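Local coordinates for protein extracellular endo-alpha-(1->5)-L-arabinanase 1 (PDB 1UV4) that hydrolyses internal alpha-1,5-linked arabinofuranosyl bonds of plant cell-wall arabinan, with a calcium ion as cofactor, at residues D14-K19 with Y25-G30; V39-D44 with T49-I54; H267-D270 with I276-L279. All coordinates share one frame; numbering follows the deposited sequence. Where two conformers were deposited one is given.

Interaction 1: D14-K19 with Y25-G30. With EDO (1,2-ethanediol), chain G.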
loop_
_atom_site.group_PDB
_atom_site.type_symbol
_atom_site.label_atom_id
_atom_site.label_comp_id
_atom_site.label_asym_id
_atom_site.label_seq_id
_atom_site.Cartn_x
_atom_site.Cartn_y
_atom_site.Cartn_z
ATOM N N ASP A 14 -0.836 7.554 1.018
ATOM C CA ASP A 14 -0.786 6.059 1.077
ATOM C C ASP A 14 -2.170 5.461 0.902
ATOM O O ASP A 14 -2.630 4.708 1.758
ATOM C CB ASP A 14 -0.114 5.532 2.338
ATOM C CG ASP A 14 1.181 6.251 2.677
ATOM O OD1 ASP A 14 2.057 6.387 1.790
ATOM O OD2 ASP A 14 1.442 6.722 3.832
ATOM N N PRO A 15 -2.873 5.795 -0.181
ATOM C CA PRO A 15 -4.301 5.418 -0.311
ATOM C C PRO A 15 -4.588 3.950 -0.700
ATOM O O PRO A 15 -3.793 3.283 -1.357
ATOM C CB PRO A 15 -4.768 6.316 -1.440
ATOM C CG PRO A 15 -3.529 6.414 -2.303
ATOM C CD PRO A 15 -2.404 6.566 -1.348
ATOM N N THR A 16 -5.781 3.536 -0.298
ATOM C CA THR A 16 -6.423 2.333 -0.839
ATOM C C THR A 16 -7.876 2.721 -1.023
ATOM O O THR A 16 -8.354 3.686 -0.424
ATOM C CB THR A 16 -6.215 1.184 0.161
ATOM O OG1 THR A 16 -6.631 -0.097 -0.385
ATOM C CG2 THR A 16 -7.014 1.324 1.402
ATOM N N MET A 17 -8.625 2.004 -1.857
ATOM C CA MET A 17 -9.967 2.436 -2.182
ATOM C C MET A 17 -10.813 1.218 -2.458
ATOM O O MET A 17 -10.322 0.242 -2.980
ATOM C CB MET A 17 -9.933 3.332 -3.435
ATOM C CG MET A 17 -11.304 3.909 -3.860
ATOM S SD MET A 17 -11.181 5.178 -5.152
ATOM C CE MET A 17 -11.159 4.182 -6.603
ATOM N N ILE A 18 -12.113 1.280 -2.128
ATOM C CA ILE A 18 -13.045 0.177 -2.368
ATOM C C ILE A 18 -14.474 0.731 -2.482
ATOM O O ILE A 18 -14.787 1.735 -1.897
ATOM C CB ILE A 18 -12.907 -0.896 -1.280
ATOM C CG1 ILE A 18 -13.625 -2.202 -1.644
ATOM C CG2 ILE A 18 -13.327 -0.331 0.106
ATOM C CD1 ILE A 18 -13.164 -3.387 -0.772
ATOM N N LYS A 19 -15.290 0.105 -3.299
ATOM C CA LYS A 19 -16.709 0.450 -3.467
ATOM C C LYS A 19 -17.539 -0.306 -2.446
ATOM O O LYS A 19 -17.337 -1.511 -2.249
ATOM C CB LYS A 19 -17.153 0.051 -4.873
ATOM C CG LYS A 19 -18.548 0.542 -5.275
ATOM C CD LYS A 19 -18.468 1.981 -5.707
ATOM C CE LYS A 19 -19.826 2.641 -5.818
ATOM N NZ LYS A 19 -20.714 1.920 -6.829
ATOM N N TYR A 25 -15.052 4.395 -0.830
ATOM C CA TYR A 25 -14.316 4.726 0.380
ATOM C C TYR A 25 -12.863 4.670 0.040
ATOM O O TYR A 25 -12.392 3.679 -0.572
ATOM C CB TYR A 25 -14.637 3.755 1.530
ATOM C CG TYR A 25 -16.053 3.904 2.003
ATOM C CD1 TYR A 25 -17.082 3.220 1.372
ATOM C CD2 TYR A 25 -16.372 4.766 3.055
ATOM C CE1 TYR A 25 -18.403 3.373 1.754
ATOM C CE2 TYR A 25 -17.710 4.898 3.465
ATOM C CZ TYR A 25 -18.698 4.189 2.803
ATOM O OH TYR A 25 -20.064 4.278 3.104
ATOM N N ALA A 26 -12.167 5.731 0.378
ATOM C CA ALA A 26 -10.717 5.802 0.257
ATOM C C ALA A 26 -10.139 5.899 1.655
ATOM O O ALA A 26 -10.568 6.725 2.469
ATOM C CB ALA A 26 -10.270 6.978 -0.600
ATOM N N LEU A 27 -9.190 5.032 1.971
ATOM C CA LEU A 27 -8.560 5.068 3.278
ATOM C C LEU A 27 -7.107 5.424 3.091
ATOM O O LEU A 27 -6.515 5.130 2.035
ATOM C CB LEU A 27 -8.658 3.730 3.991
ATOM C CG LEU A 27 -10.077 3.249 4.255
ATOM C CD1 LEU A 27 -10.678 2.659 3.043
ATOM C CD2 LEU A 27 -10.105 2.182 5.389
ATOM N N GLY A 28 -6.500 6.087 4.084
ATOM C CA GLY A 28 -5.100 6.474 3.987
ATOM C C GLY A 28 -4.496 6.535 5.371
ATOM O O GLY A 28 -5.129 6.301 6.378
ATOM N N THR A 29 -3.212 6.849 5.383
ATOM C CA THR A 29 -2.515 7.126 6.627
ATOM C C THR A 29 -3.250 8.194 7.408
ATOM O O THR A 29 -3.686 9.187 6.838
ATOM C CB THR A 29 -1.107 7.558 6.310
ATOM O OG1 THR A 29 -0.432 6.440 5.695
ATOM C CG2 THR A 29 -0.284 7.973 7.508
ATOM N N GLY A 30 -3.390 7.982 8.705
ATOM C CA GLY A 30 -3.957 9.010 9.547
ATOM C C GLY A 30 -3.161 10.314 9.476
ATOM O O GLY A 30 -1.926 10.345 9.232
HETATM C C1 EDO G . -10.265 -2.944 -2.770
HETATM O O1 EDO G . -9.326 -1.904 -2.823
HETATM C C2 EDO G . -10.612 -3.423 -4.165
HETATM O O2 EDO G . -11.877 -4.038 -4.148
#
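At the mouth of a tight beta hairpin, D14, the probable proton acceptor of the active site, is tied to T29 by a side-chain hydrogen bond. T29 OG1 donates to D14 OD2 (2.7 Å), which takes the bond on its anti lone pair, away from the other carboxylate oxygen. The two side chains meet at an oblique angle. T29 sets its hydroxyl beside its own backbone N (chi1 -65°), and the same OG1 receives a bond from A75 N; bonded twice, the hydroxyl is well placed to hold the carboxylate, consistent with a second-shell role. From there the strands run antiparallel, their axes 4.7 Å apart at 159°. T16 and L27 form a hydrogen-bonded pair: T16 N reaches L27 O, and L27 N reaches T16 O, each at 2.9 Å. On the face they share, T16 CG2 lies alongside L27 CB at 3.9 Å, both side chains pointing the same way. M17 and A26, a non-hydrogen-bonded pair with CA atoms 4.2 Å apart, occupy the other face. T16 has its OG1 anti to the backbone N (chi1 -171°) and bonds D257, a calcium-site residue. A 1,2-ethanediol, probably from the crystallisation liquor, packs its C1 on I18 CD1 at 3.5 Å. Strand 16-20 is the outermost strand of its sheet here; strand 74-81 packs on T16 and L27, while strand 276-283 meets M17 and A26.

Interaction 2: V39-D44 with T49-I54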
loop_
_atom_site.group_PDB
_atom_site.type_symbol
_atom_site.label_atom_id
_atom_site.label_comp_id
_atom_site.label_asym_id
_atom_site.label_seq_id
_atom_site.Cartn_x
_atom_site.Cartn_y
_atom_site.Cartn_z
ATOM N N VAL A 39 -10.235 8.179 6.698
ATOM C CA VAL A 39 -11.320 7.606 5.874
ATOM C C VAL A 39 -12.052 8.733 5.134
ATOM O O VAL A 39 -12.515 9.693 5.749
ATOM C CB VAL A 39 -12.362 6.841 6.730
ATOM C CG1 VAL A 39 -13.448 6.272 5.834
ATOM C CG2 VAL A 39 -11.671 5.720 7.563
ATOM N N LEU A 40 -12.145 8.575 3.814
ATOM C CA LEU A 40 -12.866 9.472 2.937
ATOM C C LEU A 40 -14.002 8.714 2.225
ATOM O O LEU A 40 -13.883 7.551 1.952
ATOM C CB LEU A 40 -11.954 10.045 1.862
ATOM C CG LEU A 40 -10.670 10.761 2.302
ATOM C CD1 LEU A 40 -10.029 11.335 1.021
ATOM C CD2 LEU A 40 -10.960 11.860 3.258
ATOM N N LYS A 41 -15.093 9.403 1.965
ATOM C CA LYS A 41 -16.269 8.846 1.280
ATOM C C LYS A 41 -16.677 9.761 0.123
ATOM O O LYS A 41 -16.608 10.991 0.230
ATOM C CB LYS A 41 -17.422 8.728 2.241
ATOM C CG LYS A 41 -18.695 8.067 1.705
ATOM C CD LYS A 41 -19.760 8.064 2.777
ATOM C CE LYS A 41 -21.065 7.441 2.284
ATOM N NZ LYS A 41 -22.108 7.516 3.340
ATOM N N SER A 42 -17.106 9.160 -0.995
ATOM C CA SER A 42 -17.648 9.931 -2.087
ATOM C C SER A 42 -18.658 9.135 -2.891
ATOM O O SER A 42 -18.715 7.941 -2.809
ATOM C CB SER A 42 -16.530 10.423 -2.959
ATOM O OG SER A 42 -15.924 9.374 -3.577
ATOM N N SER A 43 -19.458 9.850 -3.659
ATOM C CA SER A 43 -20.346 9.259 -4.642
ATOM C C SER A 43 -19.700 9.234 -6.048
ATOM O O SER A 43 -20.188 8.502 -6.923
ATOM C CB SER A 43 -21.665 10.055 -4.675
ATOM O OG SER A 43 -21.451 11.364 -5.194
ATOM N N ASP A 44 -18.657 10.043 -6.281
ATOM C CA ASP A 44 -18.093 10.249 -7.636
ATOM C C ASP A 44 -16.581 9.962 -7.720
ATOM O O ASP A 44 -15.939 10.259 -8.744
ATOM C CB ASP A 44 -18.441 11.662 -8.173
ATOM C CG ASP A 44 -17.791 12.802 -7.378
ATOM O OD1 ASP A 44 -17.085 12.541 -6.376
ATOM O OD2 ASP A 44 -17.950 14.012 -7.699
ATOM N N THR A 49 -15.590 13.478 1.279
ATOM C CA THR A 49 -15.842 14.022 2.588
ATOM C C THR A 49 -15.080 13.170 3.573
ATOM O O THR A 49 -15.010 11.949 3.434
ATOM C CB THR A 49 -17.363 14.018 2.882
ATOM O OG1 THR A 49 -17.788 12.682 3.145
ATOM C CG2 THR A 49 -18.173 14.505 1.701
ATOM N N VAL A 50 -14.559 13.806 4.611
ATOM C CA VAL A 50 -13.773 13.132 5.634
ATOM C C VAL A 50 -14.742 12.494 6.633
ATOM O O VAL A 50 -15.596 13.159 7.182
ATOM C CB VAL A 50 -12.888 14.146 6.387
ATOM C CG1 VAL A 50 -12.112 13.435 7.513
ATOM C CG2 VAL A 50 -11.939 14.825 5.423
ATOM N N GLN A 51 -14.584 11.211 6.854
ATOM C CA GLN A 51 -15.402 10.457 7.805
ATOM C C GLN A 51 -14.666 10.300 9.124
ATOM O O GLN A 51 -13.461 10.562 9.218
ATOM C CB GLN A 51 -15.653 9.063 7.228
ATOM C CG GLN A 51 -16.239 9.051 5.808
ATOM C CD GLN A 51 -17.546 9.828 5.717
ATOM O OE1 GLN A 51 -17.578 10.932 5.151
ATOM N NE2 GLN A 51 -18.618 9.264 6.253
ATOM N N LYS A 52 -15.376 9.837 10.151
ATOM C CA LYS A 52 -14.721 9.427 11.384
ATOM C C LYS A 52 -13.630 8.421 11.078
ATOM O O LYS A 52 -13.822 7.479 10.353
ATOM C CB LYS A 52 -15.681 8.857 12.428
ATOM C CG LYS A 52 -15.040 8.839 13.852
ATOM C CD LYS A 52 -16.054 8.671 14.964
ATOM C CE LYS A 52 -15.407 8.732 16.336
ATOM N NZ LYS A 52 -16.455 8.531 17.383
ATOM N N SER A 53 -12.485 8.621 11.681
ATOM C CA SER A 53 -11.345 7.743 11.470
ATOM C C SER A 53 -11.582 6.385 12.099
ATOM O O SER A 53 -12.410 6.250 12.981
ATOM C CB SER A 53 -10.089 8.355 12.091
ATOM O OG SER A 53 -9.730 9.549 11.411
ATOM N N ILE A 54 -10.833 5.398 11.639
ATOM C CA ILE A 54 -10.741 4.074 12.217
ATOM C C ILE A 54 -9.638 4.141 13.273
ATOM O O ILE A 54 -8.642 4.772 13.041
ATOM C CB ILE A 54 -10.494 3.019 11.116
ATOM C CG1 ILE A 54 -11.726 2.966 10.185
ATOM C CG2 ILE A 54 -10.266 1.665 11.757
ATOM C CD1 ILE A 54 -11.524 2.188 8.928
HETATM O O HOH W 1 -10.765 10.182 8.833
#
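The carboxamide of Q51 presents one face to the aliphatic chain of K41: K41 CB stands nearly straight over Q51 CD at 3.6 Å, and K41 CD lies over the same face. In the conformer given, T49 OG1 lies near the plane of that amide, at its edge. A bend at the second torsion of Q51 (chi2 -57°) folds the group back over K41, whose own chain runs out extended toward Y25 of the adjoining strand. V39 continues this side of the sheet. Its CG1 meets Q51 CB at 3.8 Å, crossing it at about a right angle, and its CG2 touches I54 CD1, also at 3.8 Å. Both strands belong to a beta hairpin at the margin of a four-stranded propeller blade, 49-54 being the outermost strand; their axes cross at 135°, a marked twist. Paired bonds between K41 and T49, N to O in both directions at 2.9 Å, hold the hairpin near its turn, and Q51 N donates to V39 O at 2.8 Å. Toward the far end a water takes over: it accepts from V39 N at 3.0 Å, donates to Q51 O and bonds S53 OG, bridging the strands where they diverge. On the reverse face L40 and V50 form a non-hydrogen-bonded pair, with L40 CD2 set obliquely against V50 CG2 and W48 packed against L40.

Interaction 3: H267-D270 with I276-L279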
loop_
_atom_site.group_PDB
_atom_site.type_symbol
_atom_site.label_atom_id
_atom_site.label_comp_id
_atom_site.label_asym_id
_atom_site.label_seq_id
_atom_site.Cartn_x
_atom_site.Cartn_y
_atom_site.Cartn_z
ATOM N N HIS A 267 -1.107 8.689 -4.359
ATOM C CA HIS A 267 -1.001 10.081 -3.929
ATOM C C HIS A 267 0.010 10.794 -4.802
ATOM O O HIS A 267 0.861 10.164 -5.420
ATOM C CB HIS A 267 -0.660 10.211 -2.439
ATOM C CG HIS A 267 0.683 9.651 -2.043
ATOM N ND1 HIS A 267 0.836 8.570 -1.194
ATOM C CD2 HIS A 267 1.942 10.040 -2.383
ATOM C CE1 HIS A 267 2.128 8.294 -1.066
ATOM N NE2 HIS A 267 2.813 9.162 -1.790
ATOM N N ALA A 268 -0.071 12.123 -4.866
ATOM C CA ALA A 268 0.993 12.940 -5.460
ATOM C C ALA A 268 0.859 14.323 -4.843
ATOM O O ALA A 268 -0.240 14.698 -4.377
ATOM C CB ALA A 268 0.891 12.989 -6.955
ATOM N N TYR A 269 1.959 15.060 -4.790
ATOM C CA TYR A 269 2.041 16.307 -4.044
ATOM C C TYR A 269 1.799 17.505 -4.952
ATOM O O TYR A 269 2.471 17.712 -5.952
ATOM C CB TYR A 269 3.387 16.380 -3.376
ATOM C CG TYR A 269 3.650 15.274 -2.394
ATOM C CD1 TYR A 269 4.177 14.036 -2.810
ATOM C CD2 TYR A 269 3.312 15.393 -1.077
ATOM C CE1 TYR A 269 4.442 13.019 -1.896
ATOM C CE2 TYR A 269 3.560 14.390 -0.173
ATOM C CZ TYR A 269 4.115 13.200 -0.596
ATOM O OH TYR A 269 4.392 12.203 0.357
ATOM N N ASP A 270 0.820 18.327 -4.570
ATOM C CA ASP A 270 0.292 19.405 -5.429
ATOM C C ASP A 270 1.160 20.690 -5.369
ATOM O O ASP A 270 1.150 21.439 -4.382
ATOM C CB ASP A 270 -1.139 19.727 -4.992
ATOM C CG ASP A 270 -1.925 20.534 -6.019
ATOM O OD1 ASP A 270 -1.354 21.062 -6.952
ATOM O OD2 ASP A 270 -3.154 20.695 -5.900
ATOM N N ILE A 276 0.649 19.611 -0.814
ATOM C CA ILE A 276 -0.208 18.686 -0.064
ATOM C C ILE A 276 -0.420 17.422 -0.927
ATOM O O ILE A 276 -0.640 17.534 -2.119
ATOM C CB ILE A 276 -1.566 19.346 0.263
ATOM C CG1 ILE A 276 -1.382 20.511 1.266
ATOM C CG2 ILE A 276 -2.615 18.329 0.751
ATOM C CD1 ILE A 276 -2.516 21.499 1.287
ATOM N N PRO A 277 -0.301 16.217 -0.352
ATOM C CA PRO A 277 -0.587 14.999 -1.124
ATOM C C PRO A 277 -2.115 14.838 -1.295
ATOM O O PRO A 277 -2.897 14.891 -0.339
ATOM C CB PRO A 277 -0.044 13.878 -0.244
ATOM C CG PRO A 277 -0.158 14.381 1.156
ATOM C CD PRO A 277 0.053 15.873 1.043
ATOM N N LYS A 278 -2.499 14.590 -2.536
ATOM C CA LYS A 278 -3.871 14.343 -2.926
ATOM C C LYS A 278 -3.980 12.961 -3.553
ATOM O O LYS A 278 -3.004 12.392 -4.066
ATOM C CB LYS A 278 -4.336 15.395 -3.925
ATOM C CG LYS A 278 -4.061 16.848 -3.512
ATOM C CD LYS A 278 -4.874 17.238 -2.275
ATOM C CE LYS A 278 -4.936 18.803 -2.023
ATOM N NZ LYS A 278 -5.128 19.591 -3.274
ATOM N N LEU A 279 -5.221 12.468 -3.580
ATOM C CA LEU A 279 -5.590 11.206 -4.243
ATOM C C LEU A 279 -5.812 11.429 -5.732
ATOM O O LEU A 279 -6.708 12.173 -6.110
ATOM C CB LEU A 279 -6.851 10.671 -3.603
ATOM C CG LEU A 279 -7.473 9.419 -4.204
ATOM C CD1 LEU A 279 -6.543 8.262 -4.198
ATOM C CD2 LEU A 279 -8.723 9.038 -3.438
#
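Y269 and P277 meet obliquely, the tyrosine's CE2 3.6 Å from P277 CB and its CD2 almost as near. The first torsion (chi1 -61°) sets CG beside the backbone N and brings the CD2-CE2 side of the ring to P277 CB, at an oblique slant. Their CA atoms are only 4.1 Å apart, as befits a non-hydrogen-bonded antiparallel pair. On the opposite face D270 and K278 also cross obliquely: D270 OD2 and K278 NZ form a weak, long salt bridge of 3.5 Å, and each has a stronger partner elsewhere, K278 in D273 and D270 in N272. These residues belong to a beta hairpin of a propeller blade; segments 267-270 and 276-279 run antiparallel at 136°. One step back along the strands from Y269 and P277, A268 and K278 form a hydrogen-bonded pair, A268 N to K278 O at 3.1 Å and K278 N to A268 O at 2.9 Å. H267, on the Y269 face, contributes its CB, 3.6 Å from K278 O. Its imidazole turns to the active site instead: ND1 bonds D14 N, and NE2 bonds T212 OG1.

In the fold
Along the chain the three hairpins follow in series, 1, 2, then 3. Interactions 1 and 2 share one four-stranded antiparallel blade, in the order 16-20, 23-29, 37-42, 49-54, and their centres are about 9 Å apart; strands 23-29 and 37-42 join them through A26 O and L40 N, and L27 packs on I54. Interaction 3 lies in a different blade, with the N-terminal strand 4-8 added beside 276-283, so the chain's two ends meet in one sheet. Its centre is about 13 Å from interaction 1 and 17 Å from interaction 2. L279 packs on P15 and A26, linking the blades beside the active site, whereas interaction 2 lies toward the periphery.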